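Local coordinates for protein metallo-beta-lactamase (Serratia marcescens, PDB 6K4X) that probably hydrolyses beta-lactam antibiotics as a subclass B3 metallo-beta-lactamase, using two zinc ions that here bind a sulfanylbenzoic acid inhibitor, at residues Leu31-Gly36 with Val135-Leu140; Leu140-His145 with Ile155-Gln160. All coordinates share one frame; numbering follows the deposited sequence. Where two conformers were deposited one is given.

Contact 1: Leu31-Gly36 with Val135-Leu140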
loop_
_atom_site.group_PDB
_atom_site.type_symbol
_atom_site.label_atom_id
_atom_site.label_comp_id
_atom_site.label_asym_id
_atom_site.label_seq_id
_atom_site.Cartn_x
_atom_site.Cartn_y
_atom_site.Cartn_z
ATOM N N LEU A 31 10.991 -4.433 3.092
ATOM C CA LEU A 31 12.196 -3.723 2.771
ATOM C C LEU A 31 13.225 -4.106 3.828
ATOM O O LEU A 31 13.040 -3.772 4.996
ATOM C CB LEU A 31 11.918 -2.227 2.803
ATOM C CG LEU A 31 13.071 -1.339 2.367
ATOM C CD1 LEU A 31 13.460 -1.568 0.913
ATOM C CD2 LEU A 31 12.739 0.126 2.587
ATOM N N SER A 32 14.255 -4.854 3.432
ATOM C CA SER A 32 15.112 -5.534 4.395
ATOM C C SER A 32 16.430 -4.787 4.609
ATOM O O SER A 32 16.932 -4.086 3.729
ATOM C CB SER A 32 15.382 -6.952 3.995
ATOM O OG SER A 32 15.978 -7.005 2.711
ATOM N N SER A 33 17.019 -4.996 5.795
ATOM C CA SER A 33 18.368 -4.574 6.028
ATOM C C SER A 33 18.987 -5.433 7.108
ATOM O O SER A 33 18.294 -6.015 7.919
ATOM C CB SER A 33 18.461 -3.116 6.417
ATOM O OG SER A 33 18.370 -2.913 7.832
ATOM N N PRO A 34 20.327 -5.464 7.208
ATOM C CA PRO A 34 20.980 -6.159 8.314
ATOM C C PRO A 34 20.637 -5.604 9.698
ATOM O O PRO A 34 20.933 -6.278 10.695
ATOM C CB PRO A 34 22.480 -6.023 8.011
ATOM C CG PRO A 34 22.533 -5.780 6.520
ATOM C CD PRO A 34 21.295 -4.947 6.228
ATOM N N GLN A 35 20.075 -4.404 9.772
ATOM C CA GLN A 35 19.765 -3.765 11.039
ATOM C C GLN A 35 18.274 -3.841 11.362
ATOM O O GLN A 35 17.867 -3.358 12.417
ATOM C CB GLN A 35 20.291 -2.334 11.029
ATOM C CG GLN A 35 21.798 -2.335 10.811
ATOM C CD GLN A 35 22.501 -1.008 10.917
ATOM O OE1 GLN A 35 21.884 0.048 10.967
ATOM N NE2 GLN A 35 23.825 -1.046 10.919
ATOM N N GLY A 36 17.482 -4.483 10.512
ATOM C CA GLY A 36 16.058 -4.589 10.715
ATOM C C GLY A 36 15.285 -4.153 9.487
ATOM O O GLY A 36 15.861 -3.592 8.528
ATOM N N VAL A 135 10.707 7.993 7.288
ATOM C CA VAL A 135 10.791 6.906 8.243
ATOM C C VAL A 135 12.158 6.261 8.055
ATOM O O VAL A 135 12.473 5.805 6.954
ATOM C CB VAL A 135 9.665 5.882 8.038
ATOM C CG1 VAL A 135 9.783 4.710 9.004
ATOM C CG2 VAL A 135 8.308 6.548 8.147
ATOM N N LYS A 136 12.986 6.264 9.101
ATOM C CA LYS A 136 14.328 5.734 8.968
ATOM C C LYS A 136 14.514 4.547 9.908
ATOM O O LYS A 136 14.007 4.501 11.037
ATOM C CB LYS A 136 15.399 6.794 9.204
ATOM C CG LYS A 136 15.290 7.557 10.509
ATOM C CD LYS A 136 16.348 8.632 10.590
ATOM C CE LYS A 136 16.205 9.503 11.816
ATOM N NZ LYS A 136 16.193 8.700 13.058
ATOM N N LEU A 137 15.242 3.558 9.407
ATOM C CA LEU A 137 15.613 2.381 10.180
ATOM C C LEU A 137 16.984 1.947 9.679
ATOM O O LEU A 137 17.089 1.459 8.575
ATOM C CB LEU A 137 14.581 1.276 9.940
ATOM C CG LEU A 137 14.729 0.007 10.777
ATOM C CD1 LEU A 137 13.801 -1.074 10.245
ATOM C CD2 LEU A 137 16.160 -0.513 10.820
ATOM N N GLY A 138 18.028 2.159 10.474
ATOM C CA GLY A 138 19.360 1.861 9.992
ATOM C C GLY A 138 19.590 2.560 8.658
ATOM O O GLY A 138 19.398 3.772 8.552
ATOM N N PRO A 139 19.974 1.829 7.591
ATOM C CA PRO A 139 20.209 2.455 6.304
ATOM C C PRO A 139 18.941 2.694 5.472
ATOM O O PRO A 139 19.014 3.254 4.385
ATOM C CB PRO A 139 21.084 1.400 5.606
ATOM C CG PRO A 139 20.547 0.092 6.115
ATOM C CD PRO A 139 20.211 0.371 7.566
ATOM N N LEU A 140 17.782 2.259 5.961
ATOM C CA LEU A 140 16.520 2.396 5.241
ATOM C C LEU A 140 15.944 3.788 5.454
ATOM O O LEU A 140 15.953 4.310 6.559
ATOM C CB LEU A 140 15.536 1.337 5.720
ATOM C CG LEU A 140 16.019 -0.104 5.635
ATOM C CD1 LEU A 140 14.909 -1.042 6.088
ATOM C CD2 LEU A 140 16.503 -0.448 4.235
#
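Q35 and G138 bring the two backbones closest, with their CA atoms 5.7 Å apart, where the type I turn S33-G36 meets the type II' turn L137-L140. No hydrogen bond joins the segments, so the contact is packing. L140 has the largest share of it. Its CG is anti to the carbonyl carbon (chi1 -55°), and the two methyls beyond it spread over the other backbone. CD1 lies 3.5 Å from L31 O and also touches G36 O. CD2 rests against S32 O, 3.7 Å away. L31 and L140 also meet tip to tip, with L31 CG 4.0 Å from L140 CD2. I38 and N17 pack on L140 as well.

S33 shows its CB to the P139 ring, 3.8 Å from P139 CG. Its OG is held from within its own turn. It donates to G36 O at 2.7 Å, on a lone pair in the carbonyl plane, and accepts from Q35 N at 3.0 Å, which makes an ST turn. These two bonds fix the hydroxyl with P139 CD beside it. Q35 reaches out with an extended chain beyond CG, and its OE1 comes 3.3 Å from G138 CA. L137 touches G36 through its methyls, but it was modelled in two conformers, so this detail is less certain.

G138 and P139 form the two-residue loop of beta-hairpin strands 134-137 and 140-146, closed by two backbone bonds between L137 and L140. The 31-36 loop likewise joins the antiparallel strands 29-31 and 37-40. The contact is thus turn against turn, at one end of the two-sheet sandwich of the metallo-beta-lactamase fold.

Contact 2: Leu140-His145 with Ile155-Gln160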
loop_
_atom_site.group_PDB
_atom_site.type_symbol
_atom_site.label_atom_id
_atom_site.label_comp_id
_atom_site.label_asym_id
_atom_site.label_seq_id
_atom_site.Cartn_x
_atom_site.Cartn_y
_atom_site.Cartn_z
ATOM N N LEU A 140 17.782 2.259 5.961
ATOM C CA LEU A 140 16.520 2.396 5.241
ATOM C C LEU A 140 15.944 3.788 5.454
ATOM O O LEU A 140 15.953 4.310 6.559
ATOM C CB LEU A 140 15.536 1.337 5.720
ATOM C CG LEU A 140 16.019 -0.104 5.635
ATOM C CD1 LEU A 140 14.909 -1.042 6.088
ATOM C CD2 LEU A 140 16.503 -0.448 4.235
ATOM N N ALA A 141 15.354 4.332 4.382
ATOM C CA ALA A 141 14.725 5.641 4.421
ATOM C C ALA A 141 13.494 5.627 3.516
ATOM O O ALA A 141 13.628 5.599 2.290
ATOM C CB ALA A 141 15.702 6.705 3.984
ATOM N N VAL A 142 12.317 5.627 4.112
ATOM C CA VAL A 142 11.056 5.538 3.400
ATOM C C VAL A 142 10.301 6.855 3.589
ATOM O O VAL A 142 10.118 7.308 4.726
ATOM C CB VAL A 142 10.207 4.364 3.901
ATOM C CG1 VAL A 142 8.861 4.371 3.215
ATOM C CG2 VAL A 142 10.908 3.037 3.715
ATOM N N LYS A 143 9.836 7.457 2.494
ATOM C CA LYS A 143 9.112 8.719 2.577
ATOM C C LYS A 143 7.606 8.456 2.475
ATOM O O LYS A 143 7.164 7.626 1.674
ATOM C CB LYS A 143 9.562 9.668 1.467
ATOM C CG LYS A 143 8.828 10.996 1.421
ATOM C CD LYS A 143 9.470 12.017 0.516
ATOM C CE LYS A 143 10.869 12.409 0.938
ATOM N NZ LYS A 143 11.460 13.359 -0.031
ATOM N N ALA A 144 6.841 9.164 3.309
ATOM C CA ALA A 144 5.389 9.163 3.277
ATOM C C ALA A 144 4.911 10.264 2.343
ATOM O O ALA A 144 5.329 11.410 2.465
ATOM C CB ALA A 144 4.863 9.397 4.672
ATOM N N HIS A 145 3.981 9.937 1.458
ATOM C CA HIS A 145 3.293 10.908 0.606
ATOM C C HIS A 145 1.796 10.800 0.852
ATOM O O HIS A 145 1.203 9.755 0.635
ATOM C CB HIS A 145 3.565 10.667 -0.879
ATOM C CG HIS A 145 5.010 10.663 -1.206
ATOM N ND1 HIS A 145 5.643 11.744 -1.780
ATOM C CD2 HIS A 145 5.930 9.680 -1.101
ATOM C CE1 HIS A 145 6.910 11.428 -1.979
ATOM N NE2 HIS A 145 7.108 10.177 -1.568
ATOM N N ILE A 155 -1.684 6.852 2.457
ATOM C CA ILE A 155 -0.300 7.184 2.247
ATOM C C ILE A 155 0.259 6.269 1.169
ATOM O O ILE A 155 0.074 5.044 1.201
ATOM C CB ILE A 155 0.535 7.043 3.533
ATOM C CG1 ILE A 155 0.056 7.975 4.650
ATOM C CG2 ILE A 155 2.016 7.242 3.238
ATOM C CD1 ILE A 155 0.334 9.441 4.443
ATOM N N THR A 156 0.994 6.879 0.235
ATOM C CA THR A 156 1.850 6.212 -0.735
ATOM C C THR A 156 3.298 6.345 -0.265
ATOM O O THR A 156 3.709 7.429 0.152
ATOM C CB THR A 156 1.630 6.838 -2.114
ATOM O OG1 THR A 156 0.328 6.491 -2.581
ATOM C CG2 THR A 156 2.644 6.456 -3.155
ATOM N N TRP A 157 4.040 5.243 -0.255
ATOM C CA TRP A 157 5.342 5.166 0.398
ATOM C C TRP A 157 6.423 5.003 -0.661
ATOM O O TRP A 157 6.236 4.206 -1.602
ATOM C CB TRP A 157 5.366 3.984 1.366
ATOM C CG TRP A 157 4.324 4.023 2.437
ATOM C CD1 TRP A 157 3.097 3.442 2.361
ATOM C CD2 TRP A 157 4.370 4.683 3.716
ATOM N NE1 TRP A 157 2.396 3.618 3.516
ATOM C CE2 TRP A 157 3.147 4.381 4.360
ATOM C CE3 TRP A 157 5.317 5.451 4.400
ATOM C CZ2 TRP A 157 2.848 4.804 5.643
ATOM C CZ3 TRP A 157 5.021 5.853 5.683
ATOM C CH2 TRP A 157 3.804 5.539 6.275
ATOM N N THR A 158 7.562 5.691 -0.517
ATOM C CA THR A 158 8.614 5.610 -1.529
ATOM C C THR A 158 9.991 5.420 -0.889
ATOM O O THR A 158 10.256 5.827 0.235
ATOM C CB THR A 158 8.638 6.851 -2.426
ATOM O OG1 THR A 158 8.945 8.014 -1.653
ATOM C CG2 THR A 158 7.309 7.059 -3.115
ATOM N N TRP A 159 10.866 4.750 -1.632
ATOM C CA TRP A 159 12.214 4.513 -1.185
ATOM C C TRP A 159 13.096 4.197 -2.381
ATOM O O TRP A 159 12.628 4.151 -3.518
ATOM C CB TRP A 159 12.249 3.392 -0.153
ATOM C CG TRP A 159 11.778 2.065 -0.669
ATOM C CD1 TRP A 159 12.521 1.102 -1.283
ATOM C CD2 TRP A 159 10.444 1.541 -0.580
ATOM N NE1 TRP A 159 11.739 0.021 -1.592
ATOM C CE2 TRP A 159 10.458 0.258 -1.160
ATOM C CE3 TRP A 159 9.255 2.020 -0.031
ATOM C CZ2 TRP A 159 9.312 -0.527 -1.216
ATOM C CZ3 TRP A 159 8.122 1.249 -0.087
ATOM C CH2 TRP A 159 8.160 -0.016 -0.661
ATOM N N GLN A 160 14.382 3.987 -2.114
ATOM C CA GLN A 160 15.316 3.580 -3.133
ATOM C C GLN A 160 15.908 2.236 -2.760
ATOM O O GLN A 160 16.289 2.051 -1.609
ATOM C CB GLN A 160 16.436 4.602 -3.285
ATOM C CG GLN A 160 15.910 5.960 -3.712
ATOM C CD GLN A 160 16.942 6.817 -4.398
ATOM O OE1 GLN A 160 18.100 6.426 -4.574
ATOM N NE2 GLN A 160 16.509 7.995 -4.811
HETATM O O HOH W 1 15.418 4.981 0.381
#
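T158 O is gripped by two groups of the neighbouring strand: K143 N donates a hydrogen bond to it at 2.8 Å, and V142 CA adds a CA-H...O contact. This is an antiparallel beta hairpin inside the five-stranded sheet of the metallo-beta-lactamase fold. K143 with T158 and H145 with T156 are hydrogen-bonded pairs, and A144 with W157 between them is a non-hydrogen-bonded pair. K143 O takes T158 N in return. H145 and T156 exchange bonds in the same way, and H145 N approaches T156 O nearly along the C=O axis.

The face bearing H145 and T158 has a side-chain bond. H145 NE2 and T158 OG1 are 2.8 Å apart, and either may be the donor. The two side chains cross at about a right angle. T158 OG1 sits at the edge of the imidazole, in its plane. The T158 torsion (chi1 63°) puts OG1 between the backbone N and the carbonyl carbon, while CG2 also lies close to NE2. T156 OG1 instead bonds to T147, in the loop that joins the two strands, and to D174 N.

The other face is largely apolar and packs on strands 29-31 and 37-40 of the seven-stranded sheet, for example on V40. W159 NE1 bonds to T18 OG1. A144 CB touches W157 CZ3 at 3.7 Å and also meets I155 CG2. That same I155 methyl lies 3.3 Å above the W157 ring plane, over its centre. V142 CG1 lies between two indoles, 3.9 Å from W157 CE3 and also touching W159 CE3. The I155 side chain is about 7 Å from that of the zinc ligand H72.

Past the last paired residues, a water donates to A141 O at 2.7 Å and accepts from Q160 N.

The centres of the two contacts lie 12 Å apart, on the same side of the chain's centre. Along the chain they come in series: contact 1 closes at L140, and contact 2 opens there. Strands 134-137, 140-146 and 155-163 are consecutive neighbours in the five-stranded sheet, with 134-137 at its edge. Contact 1 ties that edge to the turn between strands 29-31 and 37-40 of the seven-stranded sheet. L31 links them by packing on V142 and W159. Contact 1 thus joins the two sheets at an end away from the annotated sites, while contact 2 pairs strands within one sheet and reaches toward the zinc site at its I155 end.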